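Local coordinates for transcriptional activator PlcR protein (Bacillus thuringiensis, PDB 3U3W) that binds DNA and the quorum-sensing signal peptide PapR, which activates it as a pleiotropic transcriptional regulator of virulence, at residues Tyr212-Ser226 and Leu238-Tyr251. Numbering follows the deposited sequence. Where two conformers were deposited one is given.
Sequences YEESLYQVNKAIEIS and LYYQRGECLRKLEY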
ATOM      1  N   TYR A 212     -18.319   0.903  26.460  1.00 32.49           N
ATOM      2  CA  TYR A 212     -18.778   1.659  25.311  1.00 25.11           C
ATOM      3  C   TYR A 212     -17.867   2.804  24.951  1.00 34.28           C
ATOM      4  O   TYR A 212     -17.553   3.018  23.775  1.00 37.86           O
ATOM      5  CB  TYR A 212     -20.201   2.121  25.563  1.00 35.69           C
ATOM      6  CG  TYR A 212     -21.121   0.930  25.736  1.00 39.90           C
ATOM      7  CD1 TYR A 212     -21.141  -0.098  24.782  1.00 27.84           C
ATOM      8  CD2 TYR A 212     -21.928   0.801  26.863  1.00 32.91           C
ATOM      9  CE1 TYR A 212     -21.969  -1.191  24.922  1.00 35.53           C
ATOM     10  CE2 TYR A 212     -22.767  -0.299  27.015  1.00 21.48           C
ATOM     11  CZ  TYR A 212     -22.779  -1.295  26.053  1.00 40.39           C
ATOM     12  OH  TYR A 212     -23.599  -2.393  26.214  1.00 42.67           O
ATOM     13  N   GLU A 213     -17.415   3.516  25.973  1.00 30.09           N
ATOM     14  CA  GLU A 213     -16.525   4.637  25.790  1.00 33.18           C
ATOM     15  C   GLU A 213     -15.193   4.215  25.176  1.00 31.28           C
ATOM     16  O   GLU A 213     -14.668   4.889  24.285  1.00 31.50           O
ATOM     17  CB  GLU A 213     -16.310   5.351  27.128  1.00 40.95           C
ATOM     18  CG  GLU A 213     -15.227   6.417  27.102  1.00 45.92           C
ATOM     19  CD  GLU A 213     -15.304   7.363  28.297  1.00 66.12           C
ATOM     20  OE1 GLU A 213     -15.947   7.006  29.318  1.00 69.67           O
ATOM     21  OE2 GLU A 213     -14.718   8.467  28.207  1.00 52.98           O
ATOM     22  N   GLU A 214     -14.629   3.115  25.656  1.00 25.40           N
ATOM     23  CA  GLU A 214     -13.354   2.661  25.109  1.00 36.95           C
ATOM     24  C   GLU A 214     -13.521   2.145  23.676  1.00 35.87           C
ATOM     25  O   GLU A 214     -12.615   2.262  22.849  1.00 34.09           O
ATOM     26  CB  GLU A 214     -12.721   1.585  25.993  1.00 21.57           C
ATOM     27  CG  GLU A 214     -11.860   2.155  27.106  1.00 42.91           C
ATOM     28  CD  GLU A 214     -11.625   1.159  28.244  1.00 49.57           C
ATOM     29  OE1 GLU A 214     -10.574   0.485  28.255  1.00 51.19           O
ATOM     30  OE2 GLU A 214     -12.502   1.047  29.122  1.00 41.98           O
ATOM     31  N   SER A 215     -14.685   1.566  23.400  1.00 38.53           N
ATOM     32  CA  SER A 215     -14.987   1.047  22.083  1.00 26.77           C
ATOM     33  C   SER A 215     -14.989   2.220  21.100  1.00 32.02           C
ATOM     34  O   SER A 215     -14.353   2.162  20.049  1.00 29.60           O
ATOM     35  CB  SER A 215     -16.344   0.344  22.089  1.00 22.90           C
ATOM     36  OG  SER A 215     -16.655  -0.215  20.824  1.00 27.51           O
ATOM     37  N   LEU A 216     -15.701   3.281  21.457  1.00 29.59           N
ATOM     38  CA  LEU A 216     -15.817   4.463  20.604  1.00 32.82           C
ATOM     39  C   LEU A 216     -14.450   5.126  20.422  1.00 35.93           C
ATOM     40  O   LEU A 216     -14.137   5.675  19.353  1.00 26.59           O
ATOM     41  CB  LEU A 216     -16.837   5.454  21.186  1.00 29.59           C
ATOM     42  CG  LEU A 216     -17.048   6.795  20.478  1.00 39.09           C
ATOM     43  CD1 LEU A 216     -17.552   6.594  19.061  1.00 25.21           C
ATOM     44  CD2 LEU A 216     -17.984   7.703  21.274  1.00 25.14           C
ATOM     45  N   TYR A 217     -13.628   5.048  21.464  1.00 30.20           N
ATOM     46  CA  TYR A 217     -12.265   5.543  21.380  1.00 29.53           C
ATOM     47  C   TYR A 217     -11.501   4.831  20.275  1.00 37.28           C
ATOM     48  O   TYR A 217     -10.902   5.475  19.405  1.00 34.83           O
ATOM     49  CB  TYR A 217     -11.530   5.369  22.703  1.00 24.49           C
ATOM     50  CG  TYR A 217     -10.053   5.654  22.607  1.00 28.71           C
ATOM     51  CD1 TYR A 217      -9.569   6.961  22.599  1.00 28.43           C
ATOM     52  CD2 TYR A 217      -9.133   4.614  22.526  1.00 23.13           C
ATOM     53  CE1 TYR A 217      -8.200   7.219  22.502  1.00 27.83           C
ATOM     54  CE2 TYR A 217      -7.767   4.860  22.443  1.00 25.25           C
ATOM     55  CZ  TYR A 217      -7.313   6.170  22.433  1.00 29.28           C
ATOM     56  OH  TYR A 217      -5.966   6.419  22.342  1.00 35.65           O
ATOM     57  N   GLN A 218     -11.518   3.499  20.316  1.00 32.14           N
ATOM     58  CA  GLN A 218     -10.854   2.700  19.292  1.00 32.25           C
ATOM     59  C   GLN A 218     -11.462   2.938  17.913  1.00 29.90           C
ATOM     60  O   GLN A 218     -10.728   3.039  16.935  1.00 27.19           O
ATOM     61  CB  GLN A 218     -10.899   1.219  19.638  1.00 29.49           C
ATOM     62  CG  GLN A 218     -10.121   0.879  20.888  1.00 31.20           C
ATOM     63  CD  GLN A 218      -8.631   0.955  20.659  1.00 40.20           C
ATOM     64  OE1 GLN A 218      -8.162   0.887  19.523  1.00 36.00           O
ATOM     65  NE2 GLN A 218      -7.873   1.109  21.735  1.00 45.43           N
ATOM     66  N   VAL A 219     -12.790   3.033  17.848  1.00 25.05           N
ATOM     67  CA  VAL A 219     -13.496   3.287  16.589  1.00 22.31           C
ATOM     68  C   VAL A 219     -13.062   4.609  15.941  1.00 29.83           C
ATOM     69  O   VAL A 219     -12.688   4.642  14.760  1.00 25.17           O
ATOM     70  CB  VAL A 219     -15.036   3.291  16.767  1.00 25.90           C
ATOM     71  CG1 VAL A 219     -15.718   3.860  15.531  1.00 22.07           C
ATOM     72  CG2 VAL A 219     -15.532   1.907  17.018  1.00 24.34           C
ATOM     73  N   ASN A 220     -13.087   5.685  16.723  1.00 26.88           N
ATOM     74  CA  ASN A 220     -12.707   7.008  16.221  1.00 31.38           C
ATOM     75  C   ASN A 220     -11.242   7.105  15.838  1.00 27.68           C
ATOM     76  O   ASN A 220     -10.891   7.768  14.858  1.00 30.66           O
ATOM     77  CB  ASN A 220     -13.057   8.098  17.231  1.00 25.30           C
ATOM     78  CG  ASN A 220     -14.547   8.364  17.302  1.00 31.27           C
ATOM     79  OD1 ASN A 220     -15.280   8.126  16.338  1.00 34.69           O
ATOM     80  ND2 ASN A 220     -15.002   8.850  18.443  1.00 30.59           N
ATOM     81  N   LYS A 221     -10.393   6.446  16.616  1.00 24.30           N
ATOM     82  CA  LYS A 221      -8.988   6.337  16.275  1.00 24.25           C
ATOM     83  C   LYS A 221      -8.846   5.646  14.904  1.00 26.35           C
ATOM     84  O   LYS A 221      -8.112   6.110  14.036  1.00 27.23           O
ATOM     85  CB  LYS A 221      -8.238   5.548  17.352  1.00 29.18           C
ATOM     86  CG  LYS A 221      -6.734   5.683  17.284  1.00 30.70           C
ATOM     87  CD  LYS A 221      -6.221   6.586  18.394  1.00 61.97           C
ATOM     88  CE  LYS A 221      -6.991   7.916  18.442  1.00 63.96           C
ATOM     89  NZ  LYS A 221      -6.242   9.004  19.160  1.00 65.48           N
ATOM     90  N   ALA A 222      -9.568   4.545  14.705  1.00 23.21           N
ATOM     91  CA  ALA A 222      -9.441   3.790  13.468  1.00 24.48           C
ATOM     92  C   ALA A 222     -10.016   4.569  12.251  1.00 22.58           C
ATOM     93  O   ALA A 222      -9.415   4.584  11.189  1.00 25.51           O
ATOM     94  CB  ALA A 222     -10.046   2.385  13.616  1.00 13.38           C
ATOM     95  N   ILE A 223     -11.141   5.247  12.436  1.00 22.65           N
ATOM     96  CA  ILE A 223     -11.685   6.158  11.426  1.00 24.57           C
ATOM     97  C   ILE A 223     -10.692   7.251  11.031  1.00 30.65           C
ATOM     98  O   ILE A 223     -10.548   7.559   9.848  1.00 27.79           O
ATOM     99  CB  ILE A 223     -13.009   6.806  11.911  1.00 24.49           C
ATOM    100  CG1 ILE A 223     -14.067   5.710  12.126  1.00 22.22           C
ATOM    101  CG2 ILE A 223     -13.464   7.928  10.952  1.00 19.60           C
ATOM    102  CD1 ILE A 223     -15.500   6.219  12.348  1.00 22.19           C
ATOM    103  N   GLU A 224     -10.007   7.827  12.016  0.53 30.17           N
ATOM    104  CA  GLU A 224      -8.991   8.842  11.741  0.53 27.62           C
ATOM    105  C   GLU A 224      -7.863   8.264  10.891  0.53 30.33           C
ATOM    106  O   GLU A 224      -7.462   8.859   9.885  0.53 31.34           O
ATOM    107  CB  GLU A 224      -8.430   9.432  13.040  0.53 29.97           C
ATOM    108  CG  GLU A 224      -7.218  10.337  12.851  0.53 31.82           C
ATOM    109  CD  GLU A 224      -6.211  10.228  14.001  0.53 55.80           C
ATOM    110  OE1 GLU A 224      -6.587  10.520  15.158  0.53 51.18           O
ATOM    111  OE2 GLU A 224      -5.044   9.840  13.748  0.53 57.68           O
ATOM    112  N   ILE A 225      -7.350   7.106  11.296  1.00 26.43           N
ATOM    113  CA  ILE A 225      -6.299   6.439  10.536  1.00 31.81           C
ATOM    114  C   ILE A 225      -6.755   6.120   9.112  1.00 26.43           C
ATOM    115  O   ILE A 225      -5.993   6.264   8.164  1.00 30.18           O
ATOM    116  CB  ILE A 225      -5.823   5.143  11.212  1.00 29.95           C
ATOM    117  CG1 ILE A 225      -5.253   5.463  12.601  1.00 33.08           C
ATOM    118  CG2 ILE A 225      -4.767   4.441  10.344  1.00 18.97           C
ATOM    119  CD1 ILE A 225      -4.982   4.242  13.438  1.00 29.54           C
ATOM    120  N   SER A 226      -8.001   5.690   8.975  1.00 26.39           N
ATOM    121  CA  SER A 226      -8.554   5.355   7.672  1.00 33.93           C
ATOM    122  C   SER A 226      -8.603   6.573   6.743  1.00 33.10           C
ATOM    123  O   SER A 226      -8.176   6.487   5.597  1.00 27.37           O
ATOM    124  CB  SER A 226      -9.947   4.749   7.813  1.00 28.53           C
ATOM    125  OG  SER A 226      -9.866   3.464   8.386  1.00 35.22           O
ATOM    126  N   LEU A 238     -16.782   0.728  10.524  1.00 28.39           N
ATOM    127  CA  LEU A 238     -16.390   1.634  11.604  1.00 25.09           C
ATOM    128  C   LEU A 238     -17.482   2.646  11.934  1.00 31.40           C
ATOM    129  O   LEU A 238     -17.835   2.807  13.091  1.00 34.91           O
ATOM    130  CB  LEU A 238     -15.075   2.345  11.259  1.00 24.42           C
ATOM    131  CG  LEU A 238     -13.860   1.407  11.400  1.00 24.70           C
ATOM    132  CD1 LEU A 238     -12.589   1.978  10.772  1.00 15.73           C
ATOM    133  CD2 LEU A 238     -13.637   1.037  12.873  1.00 23.31           C
ATOM    134  N   TYR A 239     -18.027   3.313  10.921  1.00 27.50           N
ATOM    135  CA  TYR A 239     -19.174   4.183  11.129  1.00 33.10           C
ATOM    136  C   TYR A 239     -20.354   3.467  11.749  1.00 31.77           C
ATOM    137  O   TYR A 239     -21.059   4.048  12.559  1.00 33.78           O
ATOM    138  CB  TYR A 239     -19.618   4.850   9.830  1.00 28.45           C
ATOM    139  CG  TYR A 239     -18.725   5.993   9.467  1.00 29.83           C
ATOM    140  CD1 TYR A 239     -18.581   7.080  10.318  1.00 29.55           C
ATOM    141  CD2 TYR A 239     -17.993   5.971   8.296  1.00 31.66           C
ATOM    142  CE1 TYR A 239     -17.739   8.127  10.001  1.00 28.48           C
ATOM    143  CE2 TYR A 239     -17.153   7.003   7.969  1.00 37.24           C
ATOM    144  CZ  TYR A 239     -17.031   8.082   8.824  1.00 36.38           C
ATOM    145  OH  TYR A 239     -16.186   9.108   8.476  1.00 45.33           O
ATOM    146  N   TYR A 240     -20.577   2.221  11.344  1.00 24.21           N
ATOM    147  CA  TYR A 240     -21.659   1.434  11.897  1.00 29.15           C
ATOM    148  C   TYR A 240     -21.363   1.219  13.391  1.00 37.85           C
ATOM    149  O   TYR A 240     -22.183   1.541  14.259  1.00 36.13           O
ATOM    150  CB  TYR A 240     -21.801   0.097  11.139  1.00 20.93           C
ATOM    151  CG  TYR A 240     -22.847  -0.823  11.735  1.00 35.76           C
ATOM    152  CD1 TYR A 240     -24.179  -0.749  11.330  1.00 39.14           C
ATOM    153  CD2 TYR A 240     -22.509  -1.754  12.721  1.00 32.88           C
ATOM    154  CE1 TYR A 240     -25.145  -1.580  11.893  1.00 47.80           C
ATOM    155  CE2 TYR A 240     -23.471  -2.595  13.278  1.00 27.19           C
ATOM    156  CZ  TYR A 240     -24.779  -2.499  12.864  1.00 32.83           C
ATOM    157  OH  TYR A 240     -25.722  -3.319  13.418  1.00 53.99           O
ATOM    158  N   GLN A 241     -20.177   0.700  13.681  1.00 21.62           N
ATOM    159  CA  GLN A 241     -19.751   0.515  15.056  1.00 26.63           C
ATOM    160  C   GLN A 241     -19.849   1.793  15.894  1.00 38.69           C
ATOM    161  O   GLN A 241     -20.186   1.743  17.076  1.00 36.70           O
ATOM    162  CB  GLN A 241     -18.327  -0.015  15.114  1.00 23.86           C
ATOM    163  CG  GLN A 241     -17.977  -0.502  16.486  1.00 24.45           C
ATOM    164  CD  GLN A 241     -18.959  -1.551  16.931  1.00 29.58           C
ATOM    165  OE1 GLN A 241     -19.205  -2.526  16.217  1.00 38.78           O
ATOM    166  NE2 GLN A 241     -19.565  -1.342  18.090  1.00 39.96           N
ATOM    167  N   ARG A 242     -19.546   2.934  15.286  1.00 31.71           N
ATOM    168  CA  ARG A 242     -19.571   4.188  16.012  1.00 30.21           C
ATOM    169  C   ARG A 242     -21.017   4.584  16.287  1.00 39.88           C
ATOM    170  O   ARG A 242     -21.336   5.075  17.365  1.00 41.18           O
ATOM    171  CB  ARG A 242     -18.776   5.280  15.287  1.00 30.78           C
ATOM    172  CG  ARG A 242     -19.577   6.442  14.743  1.00 45.78           C
ATOM    173  CD  ARG A 242     -19.152   7.800  15.315  1.00 37.16           C
ATOM    174  NE  ARG A 242     -17.815   8.254  14.924  1.00 44.84           N
ATOM    175  CZ  ARG A 242     -17.562   9.154  13.970  1.00 62.84           C
ATOM    176  NH1 ARG A 242     -18.571   9.685  13.294  1.00 59.17           N
ATOM    177  NH2 ARG A 242     -16.301   9.526  13.683  1.00 32.83           N
ATOM    178  N   GLY A 243     -21.901   4.329  15.331  1.00 32.79           N
ATOM    179  CA  GLY A 243     -23.325   4.460  15.580  1.00 38.11           C
ATOM    180  C   GLY A 243     -23.796   3.588  16.750  1.00 44.85           C
ATOM    181  O   GLY A 243     -24.568   4.040  17.596  1.00 36.52           O
ATOM    182  N   GLU A 244     -23.342   2.335  16.792  1.00 33.55           N
ATOM    183  CA  GLU A 244     -23.647   1.440  17.907  1.00 31.94           C
ATOM    184  C   GLU A 244     -23.206   2.056  19.240  1.00 37.05           C
ATOM    185  O   GLU A 244     -23.961   2.070  20.205  1.00 36.19           O
ATOM    186  CB  GLU A 244     -22.956   0.084  17.736  1.00 26.74           C
ATOM    187  CG  GLU A 244     -23.401  -0.731  16.535  1.00 40.51           C
ATOM    188  CD  GLU A 244     -24.703  -1.458  16.782  1.00 43.66           C
ATOM    189  OE1 GLU A 244     -24.657  -2.608  17.281  1.00 45.52           O
ATOM    190  OE2 GLU A 244     -25.770  -0.876  16.487  1.00 43.29           O
ATOM    191  N   CYS A 245     -21.973   2.551  19.294  1.00 38.13           N
ATOM    192  CA  CYS A 245     -21.439   3.121  20.531  1.00 35.96           C
ATOM    193  C   CYS A 245     -22.212   4.372  20.937  1.00 36.36           C
ATOM    194  O   CYS A 245     -22.563   4.547  22.096  1.00 37.54           O
ATOM    195  CB  CYS A 245     -19.953   3.451  20.381  1.00 30.65           C
ATOM    196  SG  CYS A 245     -18.904   2.030  20.302  1.00 35.96           S
ATOM    197  N   LEU A 246     -22.473   5.226  19.957  1.00 35.40           N
ATOM    198  CA  LEU A 246     -23.211   6.456  20.160  1.00 38.49           C
ATOM    199  C   LEU A 246     -24.589   6.191  20.752  1.00 44.82           C
ATOM    200  O   LEU A 246     -25.075   6.973  21.568  1.00 41.81           O
ATOM    201  CB  LEU A 246     -23.333   7.230  18.843  1.00 29.87           C
ATOM    202  CG  LEU A 246     -22.044   7.835  18.252  1.00 38.67           C
ATOM    203  CD1 LEU A 246     -22.360   8.767  17.087  1.00 34.01           C
ATOM    204  CD2 LEU A 246     -21.236   8.577  19.301  1.00 31.73           C
ATOM    205  N   ARG A 247     -25.213   5.091  20.339  1.00 38.79           N
ATOM    206  CA  ARG A 247     -26.527   4.715  20.854  1.00 51.19           C
ATOM    207  C   ARG A 247     -26.444   4.329  22.336  1.00 45.42           C
ATOM    208  O   ARG A 247     -27.233   4.792  23.145  1.00 54.06           O
ATOM    209  CB  ARG A 247     -27.133   3.577  20.021  1.00 51.32           C
ATOM    210  CG  ARG A 247     -28.650   3.467  20.098  1.00 50.46           C
ATOM    211  CD  ARG A 247     -29.218   2.850  18.811  1.00 72.95           C
ATOM    212  NE  ARG A 247     -28.496   1.644  18.413  1.00 65.35           N
ATOM    213  CZ  ARG A 247     -28.752   0.423  18.880  1.00 78.93           C
ATOM    214  NH1 ARG A 247     -29.729   0.237  19.760  1.00 81.03           N
ATOM    215  NH2 ARG A 247     -28.030  -0.614  18.467  1.00 53.37           N
ATOM    216  N   LYS A 248     -25.471   3.502  22.694  1.00 41.52           N
ATOM    217  CA  LYS A 248     -25.332   3.070  24.079  1.00 47.40           C
ATOM    218  C   LYS A 248     -24.943   4.224  24.989  1.00 47.71           C
ATOM    219  O   LYS A 248     -25.337   4.260  26.160  1.00 47.41           O
ATOM    220  CB  LYS A 248     -24.310   1.937  24.208  1.00 43.85           C
ATOM    221  CG  LYS A 248     -24.798   0.635  23.658  1.00 42.18           C
ATOM    222  CD  LYS A 248     -26.157   0.305  24.245  1.00 54.33           C
ATOM    223  CE  LYS A 248     -26.830  -0.838  23.504  1.00 65.05           C
ATOM    224  NZ  LYS A 248     -26.272  -2.167  23.889  1.00 67.31           N
ATOM    225  N   LEU A 249     -24.166   5.158  24.448  1.00 39.16           N
ATOM    226  CA  LEU A 249     -23.673   6.280  25.237  1.00 44.16           C
ATOM    227  C   LEU A 249     -24.702   7.415  25.300  1.00 47.17           C
ATOM    228  O   LEU A 249     -24.451   8.445  25.912  1.00 40.14           O
ATOM    229  CB  LEU A 249     -22.332   6.778  24.694  1.00 35.93           C
ATOM    230  CG  LEU A 249     -21.140   5.855  24.952  1.00 43.46           C
ATOM    231  CD1 LEU A 249     -19.898   6.381  24.249  1.00 31.87           C
ATOM    232  CD2 LEU A 249     -20.883   5.679  26.463  1.00 34.96           C
ATOM    233  N   GLU A 250     -25.851   7.217  24.658  1.00 38.17           N
ATOM    234  CA  GLU A 250     -26.970   8.160  24.747  1.00 56.21           C
ATOM    235  C   GLU A 250     -26.699   9.537  24.137  1.00 51.18           C
ATOM    236  O   GLU A 250     -27.122  10.558  24.674  1.00 48.75           O
ATOM    237  CB  GLU A 250     -27.444   8.297  26.199  1.00 48.29           C
ATOM    238  CG  GLU A 250     -28.126   7.039  26.713  1.00 70.93           C
ATOM    239  CD  GLU A 250     -28.570   7.159  28.155  1.00 89.95           C
ATOM    240  OE1 GLU A 250     -27.698   7.135  29.052  1.00 90.75           O
ATOM    241  OE2 GLU A 250     -29.792   7.281  28.387  1.00102.30           O
ATOM    242  N   TYR A 251     -26.000   9.554  23.009  1.00 53.51           N
ATOM    243  CA  TYR A 251     -25.818  10.778  22.236  1.00 49.98           C
ATOM    244  C   TYR A 251     -27.126  11.210  21.620  1.00 50.04           C
ATOM    245  O   TYR A 251     -28.108  10.463  21.630  1.00 52.06           O
ATOM    246  CB  TYR A 251     -24.810  10.562  21.115  1.00 38.80           C
ATOM    247  CG  TYR A 251     -23.384  10.643  21.562  1.00 43.02           C
ATOM    248  CD1 TYR A 251     -22.830   9.668  22.393  1.00 36.44           C
ATOM    249  CD2 TYR A 251     -22.581  11.697  21.158  1.00 43.70           C
ATOM    250  CE1 TYR A 251     -21.512   9.752  22.800  1.00 32.34           C
ATOM    251  CE2 TYR A 251     -21.267  11.789  21.560  1.00 45.22           C
ATOM    252  CZ  TYR A 251     -20.733  10.821  22.374  1.00 41.09           C
ATOM    253  OH  TYR A 251     -19.415  10.942  22.755  1.00 48.05           O
TER
HETATM  254  O   HOH W   1     -13.035   9.926  14.314  1.00 46.03           O
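The Y212 ring is covered on one face by K248, whose CB stands almost over the ring centre, 3.6 Å from the centroid, in a CH-pi contact. K248 CG follows toward the CE1 and CZ side. Such side chains join two consecutive, roughly antiparallel helices of the C-terminal TPR-like domain, the superhelical part of this RNPP-family regulator. The Y239 ring has I223 CD1 over one face, offset toward the rim, and R242 NH1 at its edge. The same methyl also covers one face of the R242 guanidinium, while N220 OD1 and a water lie at the edge of that group. The axes of segments 212-226 and 238-248 come within 9.2 Å, at a signed crossing angle of -152°.

Two side chains of helix 238-248 act as knobs in holes of helix 212-226. L238 enters between V219, A222, I223 and S226, with its CB 3.6 Å from I223 CG1. R242 fills the next hole, between L216, V219, N220 and I223. Further along, C245 SG lies 3.2 Å from S215 OG, and that hydroxyl is hydrogen-bonded to the A203 carbonyl of helix 192-208. L216 CG lies anti to the backbone N (chi1 177°), which carries CD2 to L246, L249 and the hydroxyl end of Y251. Helix 238-248 ends in a Schellman motif, in which E250 has positive phi and Y251 N bonds back to L246 O.

Helix 253-269 packs on Y239, R242 and L246. Y239 also touches I269 of the second subunit, and Y240 packs on the bound peptide. The water receives a weak bond from R242 NH2 and donates to N220 O. R242 bends at chi2 and chi3, which brings its NE to N220 OD1 at 2.9 Å, in the carbonyl plane; NH2 adds a weak second bond to the same oxygen at 3.2 Å.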